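Long-range contact in probable adenylyl-sulfate kinase (Synechocystis sp., PDB 5CB8), which transfers a phosphate from ATP to the 3'-hydroxyl of adenosine 5'-phosphosulfate, giving 3'-phosphoadenylyl sulfate in sulfur metabolism: residues 123-127 with 161-165. Sequence-based numbering, arbitrary orientation.
Sequences LEVFV and YEPPT
The Phe126 ring carries Pro164 on one face: CD of the proline stands 3.7 Å from the centroid of the phenyl ring and 12° off its normal, a CH-pi contact centred on the ring. Farther along, the ring's outer end meets two more residues at oblique angles, Phe126 CZ lying 3.7 Å from Pro163 CB and Phe126 CE1 lying 3.7 Å from Tyr161 OH. For the tyrosine this is an edge contact, since Phe126 CE1 sits near the plane of the phenol ring and 3.9 Å from Tyr161 CE2. Phe126 reaches all three because its CG is anti to the backbone N (chi1 -177°), which sends the ring outward from strand 122-127 into the loop leading to strand 169-171. Two residues earlier, on the same side of the strand, Glu124 extends its chain and brings its carboxylate against the other end of the Pro164 ring, with Glu124 OE2 3.5 Å from Pro164 CG. Pro164 is thus wedged between an aromatic face at CD and a carboxylate at CB and CG. No direct hydrogen bond joins the segments; a water donates to Glu124 OE1 at 2.7 Å and weakly accepts from Thr165 N. The buried carboxylate also forms a salt bridge through OE2 with Arg112, whose guanidinium holds Glu162 O as well, so one arginine ties strand to loop. Tyr161 OH hydrogen-bonds Thr31 on strand 26-31, and the tyrosine side chain lies against Gly32 of the P-loop, which probably binds ATP as in related kinases. The direct contact is mostly apolar: proline and aromatic surfaces seat the loop on the side of strand 122-127 away from helix 178-191, the polar links run through the water and Arg112, and that arginine would be expected to favour the ionised form of Glu124.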
loop_
_atom_site.group_PDB
_atom_site.type_symbol
_atom_site.label_atom_id
_atom_site.label_comp_id
_atom_site.label_asym_id
_atom_site.label_seq_id
_atom_site.Cartn_x
_atom_site.Cartn_y
_atom_site.Cartn_z
ATOM N N LEU B 123 -8.012 14.021 -7.855
ATOM C CA LEU B 123 -8.515 15.368 -7.614
ATOM C C LEU B 123 -7.645 16.027 -6.560
ATOM O O LEU B 123 -7.588 15.556 -5.418
ATOM C CB LEU B 123 -9.953 15.320 -7.094
ATOM C CG LEU B 123 -11.069 14.985 -8.070
ATOM C CD1 LEU B 123 -12.433 15.257 -7.431
ATOM C CD2 LEU B 123 -10.874 15.814 -9.328
ATOM N N GLU B 124 -6.974 17.115 -6.929
ATOM C CA GLU B 124 -6.129 17.842 -5.983
ATOM C C GLU B 124 -6.976 18.873 -5.241
ATOM O O GLU B 124 -7.550 19.778 -5.851
ATOM C CB GLU B 124 -4.977 18.547 -6.714
ATOM C CG GLU B 124 -3.992 19.278 -5.790
ATOM C CD GLU B 124 -2.899 20.003 -6.566
ATOM O OE1 GLU B 124 -3.205 20.631 -7.603
ATOM O OE2 GLU B 124 -1.727 19.956 -6.138
ATOM N N VAL B 125 -7.051 18.737 -3.924
ATOM C CA VAL B 125 -7.827 19.661 -3.116
ATOM C C VAL B 125 -6.853 20.490 -2.277
ATOM O O VAL B 125 -6.145 19.947 -1.430
ATOM C CB VAL B 125 -8.809 18.895 -2.204
ATOM C CG1 VAL B 125 -9.643 19.868 -1.372
ATOM C CG2 VAL B 125 -9.728 17.996 -3.043
ATOM N N PHE B 126 -6.794 21.796 -2.539
ATOM C CA PHE B 126 -5.930 22.700 -1.776
ATOM C C PHE B 126 -6.684 23.159 -0.527
ATOM O O PHE B 126 -7.594 23.984 -0.610
ATOM C CB PHE B 126 -5.560 23.914 -2.643
ATOM C CG PHE B 126 -4.614 24.895 -1.983
ATOM C CD1 PHE B 126 -3.912 24.558 -0.830
ATOM C CD2 PHE B 126 -4.433 26.158 -2.531
ATOM C CE1 PHE B 126 -3.049 25.465 -0.231
ATOM C CE2 PHE B 126 -3.567 27.070 -1.943
ATOM C CZ PHE B 126 -2.873 26.718 -0.785
ATOM N N VAL B 127 -6.325 22.598 0.622
ATOM C CA VAL B 127 -6.861 23.062 1.890
ATOM C C VAL B 127 -6.004 24.239 2.318
ATOM O O VAL B 127 -4.893 24.062 2.848
ATOM C CB VAL B 127 -6.845 21.945 2.939
ATOM C CG1 VAL B 127 -7.519 22.424 4.220
ATOM C CG2 VAL B 127 -7.574 20.718 2.393
ATOM N N TYR B 161 6.510 25.047 1.678
ATOM C CA TYR B 161 5.193 24.575 1.262
ATOM C C TYR B 161 4.921 25.235 -0.072
ATOM O O TYR B 161 4.922 26.470 -0.180
ATOM C CB TYR B 161 4.049 24.873 2.251
ATOM C CG TYR B 161 2.765 24.301 1.679
ATOM C CD1 TYR B 161 2.524 22.926 1.720
ATOM C CD2 TYR B 161 1.843 25.109 1.022
ATOM C CE1 TYR B 161 1.382 22.382 1.152
ATOM C CE2 TYR B 161 0.706 24.576 0.450
ATOM C CZ TYR B 161 0.482 23.213 0.516
ATOM O OH TYR B 161 -0.656 22.676 -0.056
ATOM N N GLU B 162 4.720 24.415 -1.094
ATOM C CA GLU B 162 4.485 24.926 -2.439
ATOM C C GLU B 162 3.006 24.776 -2.774
ATOM O O GLU B 162 2.538 23.674 -3.055
ATOM C CB GLU B 162 5.344 24.156 -3.448
ATOM C CG GLU B 162 6.838 24.178 -3.113
ATOM C CD GLU B 162 7.676 23.339 -4.063
ATOM O OE1 GLU B 162 7.105 22.484 -4.776
ATOM O OE2 GLU B 162 8.915 23.526 -4.095
ATOM N N PRO B 163 2.263 25.889 -2.741
ATOM C CA PRO B 163 0.807 25.794 -2.892
ATOM C C PRO B 163 0.397 25.395 -4.302
ATOM O O PRO B 163 1.035 25.815 -5.268
ATOM C CB PRO B 163 0.335 27.223 -2.596
ATOM C CG PRO B 163 1.501 28.086 -2.944
ATOM C CD PRO B 163 2.722 27.283 -2.579
ATOM N N PRO B 164 -0.651 24.569 -4.421
ATOM C CA PRO B 164 -1.190 24.223 -5.737
ATOM C C PRO B 164 -1.508 25.481 -6.543
ATOM O O PRO B 164 -2.055 26.439 -5.997
ATOM C CB PRO B 164 -2.487 23.492 -5.383
ATOM C CG PRO B 164 -2.159 22.805 -4.110
ATOM C CD PRO B 164 -1.309 23.808 -3.342
ATOM N N THR B 165 -1.147 25.489 -7.818
ATOM C CA THR B 165 -1.447 26.637 -8.663
ATOM C C THR B 165 -2.730 26.398 -9.450
ATOM O O THR B 165 -3.384 27.345 -9.898
ATOM C CB THR B 165 -0.300 26.929 -9.637
ATOM O OG1 THR B 165 0.051 25.723 -10.330
ATOM C CG2 THR B 165 0.918 27.462 -8.876
HETATM O O HOH W 1 -1.917 22.616 -8.974
#